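Local coordinates for cytokinin riboside 5'-monophosphate phosphoribohydrolase (Corynebacterium glutamicum, PDB 5WQ3), which belongs to the LOG-like family of enzymes and has a Rossmann-like fold, a parallel beta-sheet packed between helices, at residues C[69-74]-C[99-104]; C[195-200]-C[239-244]; C[59-64]-C[160-165]. All coordinates share one frame; numbering follows the deposited sequence.

Interaction 1 (C[69-74]-C[99-104]); sequences KAVTVF and ADYAVV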
loop_
_atom_site.group_PDB
_atom_site.type_symbol
_atom_site.label_atom_id
_atom_site.label_comp_id
_atom_site.label_asym_id
_atom_site.label_seq_id
_atom_site.Cartn_x
_atom_site.Cartn_y
_atom_site.Cartn_z
ATOM N N LYS C 69 -41.868 10.074 60.500
ATOM C CA LYS C 69 -41.475 8.738 60.935
ATOM C C LYS C 69 -41.121 7.839 59.718
ATOM O O LYS C 69 -41.705 7.967 58.639
ATOM C CB LYS C 69 -42.543 8.151 61.852
ATOM C CG LYS C 69 -43.763 7.672 61.091
ATOM C CD LYS C 69 -44.669 6.981 62.125
ATOM C CE LYS C 69 -46.055 6.821 61.583
ATOM N NZ LYS C 69 -46.882 6.394 62.724
ATOM N N ALA C 70 -40.135 6.956 59.889
ATOM C CA ALA C 70 -39.479 6.279 58.786
ATOM C C ALA C 70 -38.896 4.950 59.182
ATOM O O ALA C 70 -38.497 4.780 60.342
ATOM C CB ALA C 70 -38.399 7.180 58.182
ATOM N N VAL C 71 -38.893 4.023 58.199
ATOM C CA VAL C 71 -38.226 2.768 58.265
ATOM C C VAL C 71 -37.166 2.707 57.167
ATOM O O VAL C 71 -37.456 3.034 56.035
ATOM C CB VAL C 71 -39.240 1.632 58.048
ATOM C CG1 VAL C 71 -38.538 0.281 58.132
ATOM C CG2 VAL C 71 -40.309 1.753 59.114
ATOM N N THR C 72 -35.991 2.209 57.514
ATOM C CA THR C 72 -34.953 1.903 56.557
ATOM C C THR C 72 -35.053 0.447 56.140
ATOM O O THR C 72 -35.147 -0.422 56.949
ATOM C CB THR C 72 -33.514 2.170 57.078
ATOM O OG1 THR C 72 -33.356 3.505 57.479
ATOM C CG2 THR C 72 -32.503 1.903 56.005
ATOM N N VAL C 73 -35.022 0.224 54.849
ATOM C CA VAL C 73 -35.015 -1.195 54.299
ATOM C C VAL C 73 -33.689 -1.398 53.507
ATOM O O VAL C 73 -33.307 -0.563 52.704
ATOM C CB VAL C 73 -36.212 -1.454 53.345
ATOM C CG1 VAL C 73 -36.301 -2.937 52.936
ATOM C CG2 VAL C 73 -37.489 -1.017 54.025
ATOM N N PHE C 74 -33.035 -2.524 53.744
ATOM C CA PHE C 74 -31.762 -2.891 53.161
ATOM C C PHE C 74 -32.034 -4.242 52.483
ATOM O O PHE C 74 -32.971 -4.950 52.877
ATOM C CB PHE C 74 -30.674 -3.135 54.230
ATOM C CG PHE C 74 -30.271 -1.916 54.939
ATOM C CD1 PHE C 74 -29.635 -0.919 54.258
ATOM C CD2 PHE C 74 -30.676 -1.693 56.267
ATOM C CE1 PHE C 74 -29.305 0.262 54.879
ATOM C CE2 PHE C 74 -30.395 -0.494 56.902
ATOM C CZ PHE C 74 -29.680 0.478 56.206
ATOM N N ALA C 99 -48.940 2.146 56.587
ATOM C CA ALA C 99 -48.813 2.366 58.005
ATOM C C ALA C 99 -48.258 3.726 58.336
ATOM O O ALA C 99 -47.882 3.924 59.460
ATOM C CB ALA C 99 -47.991 1.291 58.705
ATOM N N ASP C 100 -48.283 4.645 57.383
ATOM C CA ASP C 100 -47.803 6.007 57.524
ATOM C C ASP C 100 -46.295 6.150 57.789
ATOM O O ASP C 100 -45.880 7.117 58.423
ATOM C CB ASP C 100 -48.623 6.764 58.564
ATOM C CG ASP C 100 -50.136 6.635 58.295
ATOM O OD1 ASP C 100 -50.529 6.777 57.106
ATOM O OD2 ASP C 100 -50.889 6.296 59.250
ATOM N N TYR C 101 -45.493 5.233 57.271
ATOM C CA TYR C 101 -43.991 5.382 57.353
ATOM C C TYR C 101 -43.410 5.867 56.038
ATOM O O TYR C 101 -43.828 5.476 54.989
ATOM C CB TYR C 101 -43.313 4.056 57.765
ATOM C CG TYR C 101 -43.567 3.709 59.213
ATOM C CD1 TYR C 101 -42.786 4.249 60.210
ATOM C CD2 TYR C 101 -44.578 2.818 59.570
ATOM C CE1 TYR C 101 -42.976 3.926 61.527
ATOM C CE2 TYR C 101 -44.813 2.502 60.862
ATOM C CZ TYR C 101 -44.039 3.067 61.847
ATOM O OH TYR C 101 -44.250 2.723 63.140
ATOM N N ALA C 102 -42.464 6.764 56.104
ATOM C CA ALA C 102 -41.503 6.945 54.989
ATOM C C ALA C 102 -40.618 5.715 54.871
ATOM O O ALA C 102 -40.381 5.045 55.852
ATOM C CB ALA C 102 -40.631 8.188 55.222
ATOM N N VAL C 103 -40.168 5.402 53.652
ATOM C CA VAL C 103 -39.349 4.257 53.387
ATOM C C VAL C 103 -38.035 4.793 52.856
ATOM O O VAL C 103 -38.037 5.526 51.845
ATOM C CB VAL C 103 -40.016 3.372 52.354
ATOM C CG1 VAL C 103 -39.080 2.300 51.831
ATOM C CG2 VAL C 103 -41.294 2.782 52.957
ATOM N N VAL C 104 -36.968 4.490 53.566
ATOM C CA VAL C 104 -35.617 4.936 53.283
ATOM C C VAL C 104 -34.771 3.746 52.859
ATOM O O VAL C 104 -34.775 2.695 53.558
ATOM C CB VAL C 104 -34.975 5.505 54.537
ATOM C CG1 VAL C 104 -33.586 6.091 54.269
ATOM C CG2 VAL C 104 -35.878 6.551 55.127
HETATM O O HOH W 1 -46.426 3.876 64.146
HETATM O O HOH W 2 -44.148 9.226 57.903
#

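Interaction 2 (C[195-200]-C[239-244]); sequences PIVLIG and VKFIVD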
loop_
_atom_site.group_PDB
_atom_site.type_symbol
_atom_site.label_atom_id
_atom_site.label_comp_id
_atom_site.label_asym_id
_atom_site.label_seq_id
_atom_site.Cartn_x
_atom_site.Cartn_y
_atom_site.Cartn_z
ATOM N N PRO C 195 -37.128 -1.340 66.294
ATOM C CA PRO C 195 -37.332 -2.755 65.910
ATOM C C PRO C 195 -36.525 -3.169 64.672
ATOM O O PRO C 195 -36.191 -2.359 63.795
ATOM C CB PRO C 195 -38.846 -2.836 65.680
ATOM C CG PRO C 195 -39.250 -1.442 65.387
ATOM C CD PRO C 195 -38.376 -0.600 66.255
ATOM N N ILE C 196 -36.210 -4.463 64.599
ATOM C CA ILE C 196 -35.313 -4.946 63.618
ATOM C C ILE C 196 -35.994 -6.173 63.092
ATOM O O ILE C 196 -36.341 -7.080 63.886
ATOM C CB ILE C 196 -33.944 -5.335 64.214
ATOM C CG1 ILE C 196 -33.233 -4.112 64.843
ATOM C CG2 ILE C 196 -33.104 -6.002 63.111
ATOM C CD1 ILE C 196 -32.032 -4.495 65.661
ATOM N N VAL C 197 -36.211 -6.194 61.792
ATOM C CA VAL C 197 -36.930 -7.330 61.196
ATOM C C VAL C 197 -36.146 -7.929 60.062
ATOM O O VAL C 197 -35.563 -7.169 59.247
ATOM C CB VAL C 197 -38.287 -6.913 60.614
ATOM C CG1 VAL C 197 -39.038 -8.158 60.113
ATOM C CG2 VAL C 197 -39.093 -6.181 61.654
ATOM N N LEU C 198 -36.076 -9.286 60.024
ATOM C CA LEU C 198 -35.440 -9.965 58.888
ATOM C C LEU C 198 -36.542 -10.671 58.090
ATOM O O LEU C 198 -37.328 -11.392 58.674
ATOM C CB LEU C 198 -34.304 -10.978 59.324
ATOM C CG LEU C 198 -33.270 -10.545 60.436
ATOM C CD1 LEU C 198 -32.279 -11.627 60.742
ATOM C CD2 LEU C 198 -32.484 -9.291 60.087
ATOM N N ILE C 199 -36.561 -10.493 56.782
ATOM C CA ILE C 199 -37.524 -11.113 55.894
ATOM C C ILE C 199 -36.901 -12.239 55.102
ATOM O O ILE C 199 -35.978 -12.021 54.402
ATOM C CB ILE C 199 -38.070 -10.114 54.885
ATOM C CG1 ILE C 199 -38.609 -8.873 55.575
ATOM C CG2 ILE C 199 -39.059 -10.769 53.953
ATOM C CD1 ILE C 199 -39.907 -9.009 56.286
ATOM N N GLY C 200 -37.474 -13.431 55.190
ATOM C CA GLY C 200 -36.959 -14.576 54.504
ATOM C C GLY C 200 -36.468 -15.549 55.546
ATOM O O GLY C 200 -35.352 -15.473 56.015
ATOM N N VAL C 239 -44.853 -5.497 59.508
ATOM C CA VAL C 239 -45.191 -4.051 59.639
ATOM C C VAL C 239 -45.907 -3.849 60.983
ATOM O O VAL C 239 -45.653 -2.898 61.733
ATOM C CB VAL C 239 -46.030 -3.644 58.431
ATOM C CG1 VAL C 239 -46.699 -2.302 58.605
ATOM C CG2 VAL C 239 -45.189 -3.747 57.192
ATOM N N LYS C 240 -46.787 -4.776 61.319
ATOM C CA LYS C 240 -47.393 -4.819 62.651
ATOM C C LYS C 240 -46.415 -4.926 63.810
ATOM O O LYS C 240 -46.660 -4.333 64.839
ATOM C CB LYS C 240 -48.415 -6.001 62.759
ATOM C CG LYS C 240 -49.315 -5.884 63.976
ATOM C CD LYS C 240 -50.245 -7.119 64.146
ATOM C CE LYS C 240 -51.393 -6.807 65.130
ATOM N NZ LYS C 240 -50.894 -6.624 66.512
ATOM N N PHE C 241 -45.314 -5.669 63.664
ATOM C CA PHE C 241 -44.309 -5.729 64.698
ATOM C C PHE C 241 -43.741 -4.303 64.923
ATOM O O PHE C 241 -43.561 -3.862 66.000
ATOM C CB PHE C 241 -43.234 -6.648 64.228
ATOM C CG PHE C 241 -42.141 -6.881 65.218
ATOM C CD1 PHE C 241 -42.273 -7.824 66.227
ATOM C CD2 PHE C 241 -40.932 -6.179 65.090
ATOM C CE1 PHE C 241 -41.224 -8.070 67.121
ATOM C CE2 PHE C 241 -39.904 -6.416 65.943
ATOM C CZ PHE C 241 -40.025 -7.375 66.966
ATOM N N ILE C 242 -43.515 -3.618 63.861
ATOM C CA ILE C 242 -42.972 -2.220 63.910
ATOM C C ILE C 242 -43.957 -1.236 64.528
ATOM O O ILE C 242 -43.648 -0.540 65.504
ATOM C CB ILE C 242 -42.543 -1.810 62.493
ATOM C CG1 ILE C 242 -41.437 -2.760 62.037
ATOM C CG2 ILE C 242 -42.021 -0.333 62.431
ATOM C CD1 ILE C 242 -40.995 -2.548 60.602
ATOM N N VAL C 243 -45.159 -1.201 63.996
ATOM C CA VAL C 243 -46.239 -0.405 64.584
ATOM C C VAL C 243 -46.411 -0.617 66.092
ATOM O O VAL C 243 -46.450 0.346 66.894
ATOM C CB VAL C 243 -47.582 -0.692 63.867
ATOM C CG1 VAL C 243 -48.744 -0.108 64.675
ATOM C CG2 VAL C 243 -47.522 -0.180 62.447
ATOM N N ASP C 244 -46.501 -1.896 66.478
ATOM C CA ASP C 244 -46.671 -2.234 67.848
ATOM C C ASP C 244 -45.463 -1.830 68.669
ATOM O O ASP C 244 -45.603 -1.344 69.788
ATOM C CB ASP C 244 -46.896 -3.763 68.038
ATOM C CG ASP C 244 -48.271 -4.177 67.631
ATOM O OD1 ASP C 244 -49.064 -3.254 67.278
ATOM O OD2 ASP C 244 -48.571 -5.416 67.577
#

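Interaction 3 (C[59-64]-C[160-165]); sequences AGFDAL and LKYSQA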
loop_
_atom_site.group_PDB
_atom_site.type_symbol
_atom_site.label_atom_id
_atom_site.label_comp_id
_atom_site.label_asym_id
_atom_site.label_seq_id
_atom_site.Cartn_x
_atom_site.Cartn_y
_atom_site.Cartn_z
ATOM N N ALA C 59 -25.197 18.803 55.095
ATOM C CA ALA C 59 -26.208 18.613 54.053
ATOM C C ALA C 59 -27.208 17.506 54.372
ATOM O O ALA C 59 -28.425 17.621 54.053
ATOM C CB ALA C 59 -25.530 18.276 52.708
ATOM N N GLY C 60 -26.708 16.463 55.013
ATOM C CA GLY C 60 -27.578 15.350 55.384
ATOM C C GLY C 60 -28.500 15.769 56.545
ATOM O O GLY C 60 -29.733 15.574 56.466
ATOM N N PHE C 61 -27.942 16.440 57.566
ATOM C CA PHE C 61 -28.712 16.851 58.754
ATOM C C PHE C 61 -29.750 17.902 58.305
ATOM O O PHE C 61 -30.908 17.887 58.715
ATOM C CB PHE C 61 -27.854 17.443 59.918
ATOM C CG PHE C 61 -26.930 16.460 60.610
ATOM C CD1 PHE C 61 -26.981 15.065 60.359
ATOM C CD2 PHE C 61 -26.008 16.931 61.531
ATOM C CE1 PHE C 61 -26.129 14.215 60.993
ATOM C CE2 PHE C 61 -25.146 16.076 62.191
ATOM C CZ PHE C 61 -25.204 14.686 61.924
ATOM N N ASP C 62 -29.328 18.792 57.413
ATOM C CA ASP C 62 -30.198 19.799 56.881
ATOM C C ASP C 62 -31.370 19.273 56.064
ATOM O O ASP C 62 -32.482 19.664 56.282
ATOM C CB ASP C 62 -29.392 20.786 56.042
ATOM C CG ASP C 62 -30.082 22.112 55.972
ATOM O OD1 ASP C 62 -30.352 22.715 57.014
ATOM O OD2 ASP C 62 -30.492 22.467 54.894
ATOM N N ALA C 63 -31.113 18.373 55.154
ATOM C CA ALA C 63 -32.123 17.825 54.273
ATOM C C ALA C 63 -33.096 16.857 54.981
ATOM O O ALA C 63 -34.206 16.665 54.514
ATOM C CB ALA C 63 -31.442 17.057 53.169
ATOM N N LEU C 64 -32.635 16.169 56.018
ATOM C CA LEU C 64 -33.459 15.102 56.646
ATOM C C LEU C 64 -34.015 15.552 57.966
ATOM O O LEU C 64 -34.774 14.842 58.648
ATOM C CB LEU C 64 -32.626 13.848 56.850
ATOM C CG LEU C 64 -32.053 13.264 55.579
ATOM C CD1 LEU C 64 -31.120 12.079 55.856
ATOM C CD2 LEU C 64 -33.190 12.794 54.699
ATOM N N LEU C 160 -29.512 5.714 60.977
ATOM C CA LEU C 160 -29.795 5.562 62.374
ATOM C C LEU C 160 -30.462 6.795 62.936
ATOM O O LEU C 160 -31.306 6.699 63.809
ATOM C CB LEU C 160 -28.524 5.275 63.191
ATOM C CG LEU C 160 -27.936 3.866 62.995
ATOM C CD1 LEU C 160 -26.492 3.786 63.516
ATOM C CD2 LEU C 160 -28.863 2.847 63.677
ATOM N N LYS C 161 -30.056 7.960 62.471
ATOM C CA LYS C 161 -30.581 9.207 63.049
ATOM C C LYS C 161 -32.019 9.536 62.553
ATOM O O LYS C 161 -32.781 10.118 63.308
ATOM C CB LYS C 161 -29.639 10.403 62.701
ATOM C CG LYS C 161 -29.939 11.665 63.517
ATOM C CD LYS C 161 -28.943 12.775 63.210
ATOM C CE LYS C 161 -29.256 14.015 64.032
ATOM N NZ LYS C 161 -28.461 15.178 63.569
ATOM N N TYR C 162 -32.377 9.214 61.309
ATOM C CA TYR C 162 -33.633 9.643 60.711
ATOM C C TYR C 162 -34.592 8.573 60.314
ATOM O O TYR C 162 -35.504 8.845 59.603
ATOM C CB TYR C 162 -33.343 10.517 59.496
ATOM C CG TYR C 162 -32.541 11.734 59.883
ATOM C CD1 TYR C 162 -33.125 12.750 60.596
ATOM C CD2 TYR C 162 -31.153 11.821 59.583
ATOM C CE1 TYR C 162 -32.383 13.872 61.010
ATOM C CE2 TYR C 162 -30.406 12.923 59.985
ATOM C CZ TYR C 162 -31.033 13.941 60.685
ATOM O OH TYR C 162 -30.323 15.041 61.047
ATOM N N SER C 163 -34.387 7.349 60.786
ATOM C CA SER C 163 -35.392 6.301 60.751
ATOM C C SER C 163 -35.476 5.661 62.155
ATOM O O SER C 163 -34.640 5.910 62.989
ATOM C CB SER C 163 -35.070 5.303 59.662
ATOM O OG SER C 163 -34.095 4.407 60.111
ATOM N N GLN C 164 -36.514 4.900 62.437
ATOM C CA GLN C 164 -36.729 4.313 63.781
ATOM C C GLN C 164 -36.937 2.778 63.708
ATOM O O GLN C 164 -37.357 2.169 64.659
ATOM C CB GLN C 164 -37.961 4.957 64.420
ATOM C CG GLN C 164 -37.835 6.490 64.587
ATOM C CD GLN C 164 -38.141 7.303 63.342
ATOM O OE1 GLN C 164 -39.155 7.108 62.673
ATOM N NE2 GLN C 164 -37.302 8.318 63.084
ATOM N N ALA C 165 -36.601 2.174 62.596
ATOM C CA ALA C 165 -36.715 0.715 62.472
ATOM C C ALA C 165 -35.895 0.347 61.265
ATOM O O ALA C 165 -35.716 1.163 60.375
ATOM C CB ALA C 165 -38.180 0.293 62.261
HETATM O O HOH W 3 -31.360 17.138 62.045
#

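Interaction 1 (C[69-74]-C[99-104])
Strands 70-74 and 102-105 run parallel as the two strands of a beta-alpha-beta unit whose connecting helix is 84-98. Four nearly straight backbone bonds join them in sequence, beginning with Ala102 N to Lys69 O (2.9 Å) and ending with Val73 N to Val104 O (2.8 Å). On one face of the sheet the small bump of Ala70 CB settles between Ala102 CB, 3.8 Å away, and Val104 CG2. Next to it Thr72 OG1 leans on Val104 CB and is hydrogen-bonded to Ser163. At the start of the pair the Tyr101 ring is wedged between two side chains. Val71 CG2, anti to its carbonyl carbon, presses in off-centre, 4.1 Å from the ring centroid. From the other side comes Lys69, whose CG takes the crowded position between N and carbonyl carbon (chi1 76°); its extended chain brings CE over the ring centre, 4.2 Å above the plane. Beyond CE, Lys69 NZ makes a cation-pi contact 4.8 Å from the centroid. One water bridges Lys69 NZ and Tyr101 OH, which also binds His246. The exposed ammonium charge is thus probably eased by ring and water together, while the Ala70 face is apolar apart from the satisfied Thr72 hydroxyl.

Interaction 2 (C[195-200]-C[239-244])
Strand 196-199 and the 239-244 part of helix 235-246 run antiparallel, at 179°, with their axes 9.2 Å apart at closest approach. This is the helix-on-sheet layer of a Rossmann-like fold: the last long helix of the chain, entered after edge strand 230-232, lies back across one face of the parallel sheet. Residues of the strand alternate, so that Val197 faces this helix while Ile196 turns to helix 173-188 on the other face; Pro195, just before the strand, also faces helix 235-246. From the helix, Phe241 and Ile242 supply the side chains that meet the strand. Phe241 CG stands anti to its backbone N (chi1 -177°), which swings the ring out toward the strand. Its CE2 corner meets Pro195 CB at 3.7 Å, and its CD2 lies 3.9 Å from Val197 CG2, the branch anti to the valine carbonyl carbon. Both neighbours approach the ring obliquely, and Val197 and Phe241 lie alongside each other, pointing opposite ways. Ile242 comes in beside the ring: its CG1, anti to its own carbonyl carbon, lies 4.2 Å from the same Val197 CG2, so that one methyl is shared by ring and isoleucine. Ile242 also touches Val167 on the adjoining strand 166-168 and Tyr101 in the loop before strand 102-105. The interface between the segments is entirely van der Waals packing. Away from the strand, one helical turn bridges its own exposed charges, as Lys240 NZ gives a hydrogen bond of 2.8 Å to the syn lone pair of Asp244 OD2.

Interaction 3 (C[59-64]-C[160-165])
Electrostatic contacts come first where helix 46-64 meets the C-terminal end of helix 152-162. Lys161, with CG anti to its backbone N (chi1 -167°) and its chain extended to the tip, sets NZ over the centre of the Phe61 ring, 3.3 Å from the centroid and 4° off the normal. This cation-pi contact is close and almost perfectly axial. The same NZ gives a hydrogen bond of 3.1 Å to Tyr162 OH on the adjacent residue, so ring and hydroxyl grip the ammonium group together and would probably favour its charged form. A water lies near the plane of the tyrosine ring, 2.5 Å from Tyr162 OH, and makes only a weak bond to Phe61 O. Packing against the tyrosine ring is the second kind of contact. Leu64 CB rides over the middle of one face in a CH-pi contact, 3.7 Å from the centroid, and Leu64 CD1 touches Tyr162 CD2. On the opposite face lies Lys161 CG, offset toward the rim, so the ring is held between two aliphatic groups. Phe61 CD1 comes to the ring edge near its plane, 4.1 Å from Tyr162 CE2, and the two side chains cross at about a right angle. Met158, one turn earlier on helix 152-162, touches both Phe61 and Leu64. As a whole this is helix-to-helix packing through interlocked aromatic and lysine side chains: it fastens the long N-terminal helix, just before the first strand, to a helix flanking the Rossmann-like sheet.

From the N terminus, helix 46-64 brings the first half of interaction 3, and strand 70-74 follows at once. Interaction 1 closes the short loop around helix 84-98 by setting strand 102-105 beside strand 70-74. This loop nests inside the larger one that interaction 3 closes when the chain returns at 160-165. Interaction 2 comes later, in series with both, and joins strand 196-199 to the last helix. The contacts meet directly: the backbone of Ala70 in interaction 1 is probably hydrogen-bonded to that of Gln164 in interaction 3, Ala99 packs on Val239 of interaction 2, and Ala165 touches Pro195. Together they tie the N-terminal helix, the middle of the sheet and the C-terminal helix into one body.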